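Side-chain contacts in malate dehydrogenase (Naegleria fowleri, PDB 6UM4), which probably catalyses the reversible oxidation of malate to oxaloacetate, using a nicotinamide adenine dinucleotide as cofactor: residues Q108-N111 with S112-R116; L133-R136 with P137-K141; P187-R191 with A192-K196; Y285-L288 with S289-T292; I358-R361 with G362-G365. One frame throughout, in Å; residues are numbered along the deposited sequence.

Contact 1: Q108-N111 with S112-R116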
loop_
_atom_site.group_PDB
_atom_site.type_symbol
_atom_site.label_atom_id
_atom_site.label_comp_id
_atom_site.label_asym_id
_atom_site.label_seq_id
_atom_site.Cartn_x
_atom_site.Cartn_y
_atom_site.Cartn_z
ATOM N N GLN A 108 4.483 0.470 11.092
ATOM C CA GLN A 108 4.179 -0.469 10.012
ATOM C C GLN A 108 2.851 -0.132 9.342
ATOM O O GLN A 108 2.742 -0.181 8.108
ATOM C CB GLN A 108 4.184 -1.898 10.550
ATOM C CG GLN A 108 5.583 -2.416 10.853
ATOM C CD GLN A 108 6.522 -2.298 9.663
ATOM O OE1 GLN A 108 6.182 -2.673 8.535
ATOM N NE2 GLN A 108 7.709 -1.746 9.907
ATOM N N ILE A 109 1.849 0.266 10.132
ATOM C CA ILE A 109 0.581 0.695 9.553
ATOM C C ILE A 109 0.793 1.909 8.651
ATOM O O ILE A 109 0.281 1.967 7.523
ATOM C CB ILE A 109 -0.443 0.991 10.663
ATOM C CG1 ILE A 109 -0.958 -0.312 11.309
ATOM C CG2 ILE A 109 -1.565 1.829 10.110
ATOM C CD1 ILE A 109 -1.846 -0.052 12.544
ATOM N N ALA A 110 1.551 2.901 9.131
ATOM C CA ALA A 110 1.823 4.084 8.308
ATOM C C ALA A 110 2.510 3.717 6.995
ATOM O O ALA A 110 2.195 4.286 5.942
ATOM C CB ALA A 110 2.681 5.088 9.080
ATOM N N ASN A 111 3.445 2.766 7.040
ATOM C CA ASN A 111 4.179 2.378 5.827
ATOM C C ASN A 111 3.234 1.969 4.694
ATOM O O ASN A 111 3.513 2.252 3.522
ATOM C CB ASN A 111 5.168 1.256 6.157
ATOM C CG ASN A 111 5.905 0.720 4.919
ATOM O OD1 ASN A 111 5.573 -0.357 4.402
ATOM N ND2 ASN A 111 6.929 1.440 4.475
ATOM N N SER A 112 2.096 1.344 5.022
ATOM C CA SER A 112 1.099 1.032 4.003
ATOM C C SER A 112 0.114 2.170 3.787
ATOM O O SER A 112 -0.323 2.396 2.652
ATOM C CB SER A 112 0.348 -0.259 4.357
ATOM O OG SER A 112 1.203 -1.387 4.234
ATOM N N LEU A 113 -0.230 2.908 4.844
ATOM C CA LEU A 113 -1.257 3.943 4.739
ATOM C C LEU A 113 -0.835 5.105 3.837
ATOM O O LEU A 113 -1.620 5.594 3.012
ATOM C CB LEU A 113 -1.584 4.470 6.130
ATOM C CG LEU A 113 -2.643 5.552 6.125
ATOM C CD1 LEU A 113 -4.007 4.880 6.126
ATOM C CD2 LEU A 113 -2.483 6.439 7.338
ATOM N N LEU A 114 0.371 5.626 4.038
ATOM C CA LEU A 114 0.671 6.929 3.457
ATOM C C LEU A 114 0.681 6.858 1.929
ATOM O O LEU A 114 0.218 7.793 1.261
ATOM C CB LEU A 114 1.999 7.444 4.012
ATOM C CG LEU A 114 1.988 7.686 5.531
ATOM C CD1 LEU A 114 3.394 8.071 5.995
ATOM C CD2 LEU A 114 0.955 8.726 5.974
ATOM N N PHE A 115 1.178 5.744 1.355
ATOM C CA PHE A 115 1.203 5.619 -0.101
ATOM C C PHE A 115 -0.207 5.531 -0.681
ATOM O O PHE A 115 -0.440 6.007 -1.798
ATOM C CB PHE A 115 2.041 4.397 -0.548
ATOM C CG PHE A 115 3.539 4.609 -0.481
ATOM C CD1 PHE A 115 4.261 4.908 -1.618
ATOM C CD2 PHE A 115 4.213 4.527 0.734
ATOM C CE1 PHE A 115 5.633 5.120 -1.557
ATOM C CE2 PHE A 115 5.563 4.742 0.814
ATOM C CZ PHE A 115 6.287 5.043 -0.339
ATOM N N ARG A 116 -1.159 4.971 0.062
ATOM C CA ARG A 116 -2.543 4.894 -0.385
ATOM C C ARG A 116 -3.319 6.154 -0.024
ATOM O O ARG A 116 -4.510 6.267 -0.343
ATOM C CB ARG A 116 -3.226 3.638 0.200
ATOM C CG ARG A 116 -2.549 2.355 -0.314
ATOM C CD ARG A 116 -3.152 1.094 0.276
ATOM N NE ARG A 116 -4.492 0.883 -0.255
ATOM C CZ ARG A 116 -5.324 -0.066 0.165
ATOM N NH1 ARG A 116 -4.959 -0.890 1.135
ATOM N NH2 ARG A 116 -6.521 -0.177 -0.383
#
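Ala110 and Leu114 lie one turn apart on helix 108-118 and meet through both backbone and side chain. The hydrogen bonds all run between main-chain atoms: Leu114 N donates to Ala110 O at 3.0 Å, Leu113 N to Ile109 O at 2.9 Å, and Ser112 N adds a weak bond to the same Ile109 O at 3.2 Å. Apolar carbons lie alongside these bonds. Leu113 CB rests 3.4 Å from Ile109 O. Leu114 has its CG anti to its own carbonyl carbon (chi1 -63°), which lays CG 3.4 Å from Ala110 O and leaves CD1 at the loose distance of 4.4 Å from Ala110 CB. The helix forms the first beta-alpha-beta crossover of the Rossmann fold, between strands 98-102 and 129-134, and Ala110 fills the last position of a GxxGxxA dinucleotide-binding fingerprint. Its side chain and that of Ile109 both touch Leu180, while Leu113 and Leu114 pack on Val102 of the first strand. On another side of the helix Phe115 CD2 comes to 3.7 Å from Asn111 O, the oxygen lying oblique to the ring. There Asn111 and Phe115 both pack on Ala333 of the second subunit, and Ser112 meets Asn111 of that subunit. At the end of the segment, the Arg116 guanidinium forms salt bridges with Glu121 and Asp337.

Contact 2: L133-R136 with P137-K141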
loop_
_atom_site.group_PDB
_atom_site.type_symbol
_atom_site.label_atom_id
_atom_site.label_comp_id
_atom_site.label_asym_id
_atom_site.label_seq_id
_atom_site.Cartn_x
_atom_site.Cartn_y
_atom_site.Cartn_z
ATOM N N LEU A 133 3.407 14.773 9.152
ATOM C CA LEU A 133 3.772 13.480 9.712
ATOM C C LEU A 133 4.378 13.685 11.089
ATOM O O LEU A 133 5.380 14.393 11.222
ATOM C CB LEU A 133 4.778 12.771 8.803
ATOM C CG LEU A 133 4.320 12.563 7.364
ATOM C CD1 LEU A 133 5.373 11.766 6.585
ATOM C CD2 LEU A 133 2.964 11.828 7.380
ATOM N N LEU A 134 3.800 13.033 12.093
ATOM C CA LEU A 134 4.198 13.198 13.484
ATOM C C LEU A 134 4.810 11.908 14.012
ATOM O O LEU A 134 4.302 10.818 13.745
ATOM C CB LEU A 134 2.986 13.580 14.347
ATOM C CG LEU A 134 3.232 13.582 15.850
ATOM C CD1 LEU A 134 4.265 14.649 16.144
ATOM C CD2 LEU A 134 1.961 13.846 16.625
ATOM N N GLU A 135 5.906 12.033 14.752
ATOM C CA GLU A 135 6.538 10.885 15.383
ATOM C C GLU A 135 7.129 11.327 16.712
ATOM O O GLU A 135 7.195 12.519 17.022
ATOM C CB GLU A 135 7.634 10.265 14.481
ATOM C CG GLU A 135 7.255 8.966 13.783
ATOM C CD GLU A 135 6.892 7.820 14.752
ATOM O OE1 GLU A 135 7.272 7.875 15.947
ATOM O OE2 GLU A 135 6.206 6.865 14.319
ATOM N N ARG A 136 7.579 10.347 17.490
ATOM C CA ARG A 136 8.307 10.629 18.708
ATOM C C ARG A 136 9.646 11.282 18.370
ATOM O O ARG A 136 10.162 11.118 17.261
ATOM C CB ARG A 136 8.522 9.342 19.500
ATOM C CG ARG A 136 7.264 8.847 20.214
ATOM C CD ARG A 136 7.551 7.632 21.090
ATOM N NE ARG A 136 6.340 6.853 21.354
ATOM C CZ ARG A 136 5.580 6.971 22.442
ATOM N NH1 ARG A 136 5.903 7.842 23.393
ATOM N NH2 ARG A 136 4.494 6.212 22.582
ATOM N N PRO A 137 10.214 12.055 19.305
ATOM C CA PRO A 137 11.483 12.752 19.014
ATOM C C PRO A 137 12.597 11.830 18.542
ATOM O O PRO A 137 13.361 12.182 17.634
ATOM C CB PRO A 137 11.834 13.403 20.360
ATOM C CG PRO A 137 10.526 13.562 21.063
ATOM C CD PRO A 137 9.698 12.374 20.653
ATOM N N GLU A 138 12.697 10.647 19.136
ATOM C CA GLU A 138 13.774 9.711 18.850
ATOM C C GLU A 138 13.625 8.997 17.509
ATOM O O GLU A 138 14.526 8.237 17.145
ATOM C CB GLU A 138 13.868 8.701 19.998
ATOM C CG GLU A 138 12.548 8.004 20.329
ATOM C CD GLU A 138 11.677 8.815 21.291
ATOM O OE1 GLU A 138 11.993 9.999 21.539
ATOM O OE2 GLU A 138 10.667 8.273 21.789
ATOM N N ALA A 139 12.522 9.193 16.785
ATOM C CA ALA A 139 12.299 8.554 15.493
ATOM C C ALA A 139 12.387 9.530 14.324
ATOM O O ALA A 139 11.975 9.183 13.213
ATOM C CB ALA A 139 10.948 7.834 15.468
ATOM N N MET A 140 12.863 10.756 14.552
ATOM C CA MET A 140 12.864 11.751 13.483
ATOM C C MET A 140 13.862 11.405 12.379
ATOM O O MET A 140 13.598 11.692 11.204
ATOM C CB MET A 140 13.141 13.142 14.058
ATOM C CG MET A 140 12.017 13.621 14.969
ATOM S SD MET A 140 10.355 13.488 14.245
ATOM C CE MET A 140 10.518 14.776 13.012
ATOM N N LYS A 141 15.008 10.804 12.718
ATOM C CA LYS A 141 15.939 10.407 11.662
ATOM C C LYS A 141 15.298 9.388 10.735
ATOM O O LYS A 141 15.401 9.506 9.511
ATOM C CB LYS A 141 17.234 9.849 12.254
#
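Arg136 and Glu138 run side by side and point the same way where the chain leaves strand 129-134 for helix 140-151. Arg136 is extended from CG to NE. Glu138 starts from the position between its backbone N and carbonyl carbon (chi1 53°) and bends again at chi2, a shape that folds its carboxylate back along the arginine stem. Glu138 OE2 thus touches aliphatic carbon, 3.3 Å from Arg136 CD, with the guanidinium and carboxylate planes 29° apart. The charges stay beyond salt-bridge range, since Arg136 NE is 4.6 Å from Glu138 OE2; Arg136 NH2 has a weak bond to Gly182 O. Glu135 holds an unusual first torsion (chi1 -104°) and bends at chi2, curling its head round to accept Arg136 N at OE1, 2.9 Å away. That same Glu135 OE1 faces Ala139 CB at 3.7 Å, and OE2 accepts the backbone N of Cys106 in the dinucleotide-binding loop. An acidic residue just past the second strand commonly holds the adenosine ribose in NAD-dependent Rossmann enzymes, and Glu135 is consistent with that role. Met140, bent at chi2 and chi3, lays SD 3.8 Å from Arg136 O, an oxygen that also accepts Ala139 N at 3.1 Å, from above its carbonyl plane. Ala139 is the N-cap of helix 140-151. The turn lies on the surface: Leu133 packs on Leu143 and Val146 of the helix that follows, Pro137 and Met140 touch Asp165, and Leu133 and Glu135 bond through their backbones to strand 158-164.

Contact 3: P187-R191 with A192-K196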
loop_
_atom_site.group_PDB
_atom_site.type_symbol
_atom_site.label_atom_id
_atom_site.label_comp_id
_atom_site.label_asym_id
_atom_site.label_seq_id
_atom_site.Cartn_x
_atom_site.Cartn_y
_atom_site.Cartn_z
ATOM N N PRO A 187 6.999 -2.153 30.291
ATOM C CA PRO A 187 7.319 -2.519 31.678
ATOM C C PRO A 187 6.644 -1.604 32.694
ATOM O O PRO A 187 6.596 -0.382 32.532
ATOM C CB PRO A 187 8.846 -2.391 31.730
ATOM C CG PRO A 187 9.286 -2.595 30.325
ATOM C CD PRO A 187 8.211 -1.978 29.475
ATOM N N GLY A 188 6.111 -2.220 33.752
ATOM C CA GLY A 188 5.408 -1.504 34.791
ATOM C C GLY A 188 3.967 -1.190 34.491
ATOM O O GLY A 188 3.253 -0.733 35.392
ATOM N N MET A 189 3.504 -1.437 33.270
ATOM C CA MET A 189 2.164 -1.049 32.856
ATOM C C MET A 189 1.200 -2.226 32.958
ATOM O O MET A 189 1.442 -3.294 32.382
ATOM C CB MET A 189 2.181 -0.512 31.423
ATOM C CG MET A 189 2.911 0.818 31.279
ATOM S SD MET A 189 2.932 1.383 29.572
ATOM C CE MET A 189 1.203 1.705 29.259
ATOM N N GLU A 190 0.124 -2.029 33.718
ATOM C CA GLU A 190 -1.002 -2.946 33.775
ATOM C C GLU A 190 -2.045 -2.491 32.757
ATOM O O GLU A 190 -1.859 -1.491 32.054
ATOM C CB GLU A 190 -1.576 -3.009 35.183
ATOM C CG GLU A 190 -0.675 -3.697 36.169
ATOM C CD GLU A 190 -1.288 -3.740 37.550
ATOM O OE1 GLU A 190 -1.119 -2.753 38.300
ATOM O OE2 GLU A 190 -1.952 -4.751 37.872
ATOM N N ARG A 191 -3.161 -3.222 32.672
ATOM C CA ARG A 191 -4.201 -2.833 31.724
ATOM C C ARG A 191 -4.680 -1.413 31.996
ATOM O O ARG A 191 -4.916 -0.640 31.061
ATOM C CB ARG A 191 -5.377 -3.801 31.779
ATOM C CG ARG A 191 -6.605 -3.261 31.053
ATOM C CD ARG A 191 -7.791 -4.218 31.077
ATOM N NE ARG A 191 -9.023 -3.555 30.653
ATOM C CZ ARG A 191 -10.000 -3.198 31.479
ATOM N NH1 ARG A 191 -9.895 -3.453 32.779
ATOM N NH2 ARG A 191 -11.082 -2.596 31.007
ATOM N N ALA A 192 -4.812 -1.046 33.273
ATOM C CA ALA A 192 -5.274 0.297 33.617
ATOM C C ALA A 192 -4.261 1.355 33.191
ATOM O O ALA A 192 -4.636 2.445 32.742
ATOM C CB ALA A 192 -5.541 0.386 35.117
ATOM N N ASP A 193 -2.972 1.049 33.336
ATOM C CA ASP A 193 -1.923 1.974 32.927
ATOM C C ASP A 193 -1.949 2.196 31.423
ATOM O O ASP A 193 -1.672 3.303 30.941
ATOM C CB ASP A 193 -0.574 1.423 33.376
ATOM C CG ASP A 193 -0.325 1.663 34.839
ATOM O OD1 ASP A 193 -0.756 2.724 35.345
ATOM O OD2 ASP A 193 0.222 0.754 35.495
ATOM N N VAL A 194 -2.254 1.141 30.664
ATOM C CA VAL A 194 -2.369 1.274 29.217
ATOM C C VAL A 194 -3.479 2.254 28.873
ATOM O O VAL A 194 -3.348 3.068 27.948
ATOM C CB VAL A 194 -2.612 -0.103 28.567
ATOM C CG1 VAL A 194 -3.009 0.054 27.100
ATOM C CG2 VAL A 194 -1.385 -0.992 28.710
ATOM N N MET A 195 -4.601 2.173 29.595
ATOM C CA MET A 195 -5.698 3.105 29.358
ATOM C C MET A 195 -5.330 4.529 29.765
ATOM O O MET A 195 -5.592 5.479 29.018
ATOM C CB MET A 195 -6.947 2.640 30.094
ATOM C CG MET A 195 -7.234 1.197 29.804
ATOM S SD MET A 195 -8.687 1.045 28.785
ATOM C CE MET A 195 -8.576 -0.685 28.326
ATOM N N LYS A 196 -4.724 4.697 30.949
ATOM C CA LYS A 196 -4.446 6.042 31.448
ATOM C C LYS A 196 -3.317 6.713 30.674
ATOM O O LYS A 196 -3.411 7.899 30.339
ATOM C CB LYS A 196 -4.108 5.998 32.940
ATOM C CG LYS A 196 -5.227 5.418 33.795
ATOM C CD LYS A 196 -5.001 5.676 35.274
ATOM C CE LYS A 196 -4.531 4.434 36.004
ATOM N NZ LYS A 196 -4.589 4.658 37.487
#
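Glu190 is the N-cap of helix 191-212, and the first turn closes as Val194 N bonds to Glu190 O at 3.0 Å and Met195 N to Arg191 O at 3.2 Å. Asp193, at N3, turns its carboxylate back to the cap: CG sits beside its own backbone N (chi1 -78°), and OD2 accepts Glu190 N in a weak, long but almost straight bond of 3.3 Å. This is the half of a capping box in which the N3 side chain returns to the N-cap N-H. Met189 lies across Asp193, CB to CB 3.9 Å, then bends at chi3 (66°) and brings CE against the first turn, 3.6 Å from Val194 CA. On a separate flank Arg191 is extended as far as NE, and Met195 CE comes to 3.7 Å from Arg191 NE; both side chains also touch Glu410 of helix 394-414. The preceding loop probably corresponds to the mobile active-site loop of lactate and malate dehydrogenases. Chemically, a carboxylate at this helix start would probably be favoured by the helix dipole, perhaps partly offset by two neighbours of Asp193 OD2: Gly188 O, an acceptor 3.4 Å away, and the Glu190 carboxylate, its OE1 at 4.7 Å.

Contact 4: Y285-L288 with S289-T292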
loop_
_atom_site.group_PDB
_atom_site.type_symbol
_atom_site.label_atom_id
_atom_site.label_comp_id
_atom_site.label_asym_id
_atom_site.label_seq_id
_atom_site.Cartn_x
_atom_site.Cartn_y
_atom_site.Cartn_z
ATOM N N TYR A 285 -19.315 -7.073 19.150
ATOM C CA TYR A 285 -20.366 -7.960 18.688
ATOM C C TYR A 285 -20.479 -7.865 17.183
ATOM O O TYR A 285 -21.080 -6.913 16.664
ATOM C CB TYR A 285 -21.708 -7.638 19.354
ATOM C CG TYR A 285 -22.827 -8.461 18.785
ATOM C CD1 TYR A 285 -22.677 -9.839 18.578
ATOM C CD2 TYR A 285 -24.013 -7.871 18.408
ATOM C CE1 TYR A 285 -23.690 -10.584 18.034
ATOM C CE2 TYR A 285 -25.034 -8.617 17.866
ATOM C CZ TYR A 285 -24.866 -9.967 17.682
ATOM O OH TYR A 285 -25.896 -10.690 17.146
ATOM N N PRO A 286 -19.902 -8.806 16.435
ATOM C CA PRO A 286 -20.143 -8.865 14.989
ATOM C C PRO A 286 -21.557 -9.371 14.739
ATOM O O PRO A 286 -21.906 -10.483 15.137
ATOM C CB PRO A 286 -19.087 -9.864 14.493
ATOM C CG PRO A 286 -18.173 -10.138 15.690
ATOM C CD PRO A 286 -19.024 -9.894 16.891
ATOM N N ASP A 287 -22.372 -8.560 14.075
ATOM C CA ASP A 287 -23.815 -8.766 14.058
ATOM C C ASP A 287 -24.237 -9.209 12.663
ATOM O O ASP A 287 -24.166 -8.422 11.712
ATOM C CB ASP A 287 -24.535 -7.483 14.484
ATOM C CG ASP A 287 -26.044 -7.671 14.649
ATOM O OD1 ASP A 287 -26.540 -8.810 14.508
ATOM O OD2 ASP A 287 -26.728 -6.670 14.947
ATOM N N LEU A 288 -24.661 -10.471 12.545
ATOM C CA LEU A 288 -25.206 -11.027 11.315
ATOM C C LEU A 288 -26.728 -10.979 11.274
ATOM O O LEU A 288 -27.320 -11.497 10.323
ATOM C CB LEU A 288 -24.757 -12.487 11.129
ATOM C CG LEU A 288 -23.296 -12.695 10.695
ATOM C CD1 LEU A 288 -22.880 -14.160 10.651
ATOM C CD2 LEU A 288 -23.056 -12.027 9.364
ATOM N N SER A 289 -27.374 -10.353 12.265
ATOM C CA SER A 289 -28.830 -10.482 12.387
ATOM C C SER A 289 -29.558 -10.009 11.135
ATOM O O SER A 289 -30.649 -10.500 10.846
ATOM C CB SER A 289 -29.367 -9.700 13.593
ATOM O OG SER A 289 -28.715 -10.054 14.800
ATOM N N PHE A 290 -29.002 -9.038 10.402
ATOM C CA PHE A 290 -29.692 -8.459 9.255
ATOM C C PHE A 290 -29.016 -8.762 7.926
ATOM O O PHE A 290 -29.450 -8.252 6.887
ATOM C CB PHE A 290 -29.814 -6.946 9.452
ATOM C CG PHE A 290 -30.225 -6.555 10.845
ATOM C CD1 PHE A 290 -31.544 -6.669 11.252
ATOM C CD2 PHE A 290 -29.285 -6.092 11.755
ATOM C CE1 PHE A 290 -31.920 -6.315 12.543
ATOM C CE2 PHE A 290 -29.655 -5.737 13.049
ATOM C CZ PHE A 290 -30.970 -5.847 13.440
ATOM N N THR A 291 -27.964 -9.568 7.935
ATOM C CA THR A 291 -27.118 -9.714 6.763
ATOM C C THR A 291 -27.834 -10.467 5.650
ATOM O O THR A 291 -28.590 -11.413 5.901
ATOM C CB THR A 291 -25.823 -10.415 7.162
ATOM O OG1 THR A 291 -25.230 -9.697 8.258
ATOM C CG2 THR A 291 -24.829 -10.441 5.991
ATOM N N THR A 292 -27.605 -10.037 4.406
ATOM C CA THR A 292 -28.140 -10.750 3.254
ATOM C C THR A 292 -27.010 -11.110 2.299
ATOM O O THR A 292 -25.945 -10.492 2.289
ATOM C CB THR A 292 -29.216 -9.942 2.514
ATOM O OG1 THR A 292 -28.642 -8.732 2.008
ATOM C CG2 THR A 292 -30.378 -9.620 3.431
HETATM O O HOH W 1 -26.466 -7.652 10.390
HETATM O O HOH W 2 -29.026 -7.155 15.954
#
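Asp287 and Ser289 build an Asx turn at the end of strand 285-287, and it overlaps a type I beta turn from Leu288 to Thr291, closed by Thr291 N on Leu288 O at 3.1 Å. The turns carry the chain from one edge of a small antiparallel sheet to strand 292-293, which lines the other side of strand 271-277. The Asp287 side chain organises the bend. Its CB lies by the Tyr285 ring, 3.6 Å from CE2, next to CA, which covers one face of that ring toward the rim. With CG anti to the backbone N (chi1 -173°), the carboxylate reaches forward over the turn. OD1 takes two donors: Ser289 OG at 2.5 Å on its syn lone pair, a short bond, and Ser289 N at 2.8 Å from above the carboxylate plane, which together fix the rotation of the group. OD2 accepts the indole NE1 of Trp277 and a bond from a water, water 2, that also donates to Ser289 OG. The same OD2 lies 3.6 Å from Phe290 CE2, carboxylate and ring planes 60° apart, while Ser289 CB sits over the centre of one face of that ring. Leu288 CD2 approaches Thr291 OG1 at 3.4 Å, a hydroxyl bonded to Arg273 O, and the Tyr285 hydroxyl is bonded to Ser396. Inside the bend, water 1 donates to Asp287 O at 2.8 Å and accepts the N-H of Phe290 at 2.9 Å.

Contact 5: I358-R361 with G362-G365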
loop_
_atom_site.group_PDB
_atom_site.type_symbol
_atom_site.label_atom_id
_atom_site.label_comp_id
_atom_site.label_asym_id
_atom_site.label_seq_id
_atom_site.Cartn_x
_atom_site.Cartn_y
_atom_site.Cartn_z
ATOM N N ILE A 358 -18.588 5.617 17.182
ATOM C CA ILE A 358 -19.021 7.013 17.116
ATOM C C ILE A 358 -19.523 7.436 18.495
ATOM O O ILE A 358 -19.834 6.583 19.344
ATOM C CB ILE A 358 -20.110 7.206 16.034
ATOM C CG1 ILE A 358 -21.427 6.570 16.504
ATOM C CG2 ILE A 358 -19.689 6.532 14.715
ATOM C CD1 ILE A 358 -22.563 6.678 15.512
ATOM N N PRO A 359 -19.590 8.746 18.770
ATOM C CA PRO A 359 -20.180 9.181 20.045
ATOM C C PRO A 359 -21.629 8.739 20.143
ATOM O O PRO A 359 -22.439 8.975 19.240
ATOM C CB PRO A 359 -20.059 10.715 20.008
ATOM C CG PRO A 359 -19.915 11.052 18.556
ATOM C CD PRO A 359 -19.117 9.893 17.975
ATOM N N SER A 360 -21.957 8.102 21.255
ATOM C CA SER A 360 -23.333 7.688 21.478
ATOM C C SER A 360 -24.207 8.893 21.818
ATOM O O SER A 360 -23.942 9.624 22.783
ATOM C CB SER A 360 -23.393 6.658 22.597
ATOM O OG SER A 360 -24.733 6.398 22.943
ATOM N N ARG A 361 -25.239 9.114 21.007
ATOM C CA ARG A 361 -26.359 9.973 21.359
ATOM C C ARG A 361 -27.570 9.158 21.815
ATOM O O ARG A 361 -28.715 9.593 21.658
ATOM C CB ARG A 361 -26.729 10.873 20.179
ATOM C CG ARG A 361 -25.566 11.705 19.598
ATOM C CD ARG A 361 -25.096 12.790 20.580
ATOM N NE ARG A 361 -24.084 13.686 20.003
ATOM C CZ ARG A 361 -23.601 14.775 20.601
ATOM N NH1 ARG A 361 -24.147 15.224 21.721
ATOM N NH2 ARG A 361 -22.675 15.510 19.997
ATOM N N GLY A 362 -27.340 7.967 22.363
ATOM C CA GLY A 362 -28.426 7.118 22.820
ATOM C C GLY A 362 -29.080 6.256 21.769
ATOM O O GLY A 362 -30.124 5.669 22.050
ATOM N N GLN A 363 -28.491 6.137 20.576
ATOM C CA GLN A 363 -29.008 5.222 19.568
ATOM C C GLN A 363 -29.167 3.828 20.151
ATOM O O GLN A 363 -28.287 3.338 20.863
ATOM C CB GLN A 363 -28.068 5.176 18.356
ATOM C CG GLN A 363 -27.937 6.484 17.574
ATOM C CD GLN A 363 -26.784 7.345 18.040
ATOM O OE1 GLN A 363 -26.324 7.224 19.175
ATOM N NE2 GLN A 363 -26.261 8.183 17.136
ATOM N N TYR A 364 -30.312 3.207 19.873
ATOM C CA TYR A 364 -30.631 1.868 20.372
ATOM C C TYR A 364 -30.516 1.773 21.900
ATOM O O TYR A 364 -30.246 0.707 22.458
ATOM C CB TYR A 364 -29.778 0.814 19.646
ATOM C CG TYR A 364 -30.171 0.783 18.182
ATOM C CD1 TYR A 364 -31.348 0.160 17.783
ATOM C CD2 TYR A 364 -29.418 1.430 17.219
ATOM C CE1 TYR A 364 -31.754 0.158 16.463
ATOM C CE2 TYR A 364 -29.813 1.439 15.889
ATOM C CZ TYR A 364 -30.980 0.795 15.519
ATOM O OH TYR A 364 -31.400 0.798 14.206
ATOM N N GLY A 365 -30.697 2.898 22.591
ATOM C CA GLY A 365 -30.631 2.930 24.039
ATOM C C GLY A 365 -29.243 2.849 24.625
ATOM O O GLY A 365 -29.112 2.713 25.848
HETATM O O HOH W 3 -23.795 9.977 17.186
#
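Gln363 starts with CG anti to its carbonyl carbon (chi1 -65°) and bends sharply at chi2 (93°), curling its amide back over Arg361, while Ser360 sets OG anti to its backbone N (chi1 172°), facing Gly362. Two bonds to backbone N-H groups result. Gln363 OE1 accepts Arg361 N at 2.8 Å, with the donor tilted somewhat from the amide carbonyl plane. Ser360 OG accepts Gly362 N at 3.1 Å, which makes an ST turn; the hydroxyl is itself bonded to Pro367 O, farther along the same loop. That loop joins strands 353-359 and 371-380, neighbours in an antiparallel sheet of the C-terminal domain, and Gly362 turns it with a positive phi. The other end of the amide is bridged by water, since water 3 accepts from Gln363 NE2 at 3.0 Å and donates to Pro359 O at 2.7 Å, leaving both amide ends tied to the backbone of 359-361. Between the two segments packing is sparse: Ile358 CD1 reaches only to 4.3 Å from Gln363 NE2, and Arg361 CB is 3.8 Å from Gln363 OE1. Beyond CB, the Arg361 chain leads away to a salt bridge with Glu243, and Gln363 rests on Met374 and Val386.

Overall arrangement
The five contacts follow in series along the chain. Contacts 1, 2 and 3 belong to the NAD-binding Rossmann domain, contacts 4 and 5 to the C-terminal domain. Contacts 1 and 2, their centres 16 Å apart, touch through Leu114 CD2 and Leu133 CD2 (4.0 Å), joining helix 108-118 to strand 129-134. Contact 3 opens helix 191-212, its nearest atoms about 9 Å from contact 2. Contacts 4 and 5 end strands of two antiparallel sheets, their centres 19 Å apart. Contacts 2 and 4 lie farthest apart, 41 Å between centres, on opposite sides of the chain's centre. The set spans the presumed cofactor-binding domain and its partner, and contact 1 reaches the second subunit.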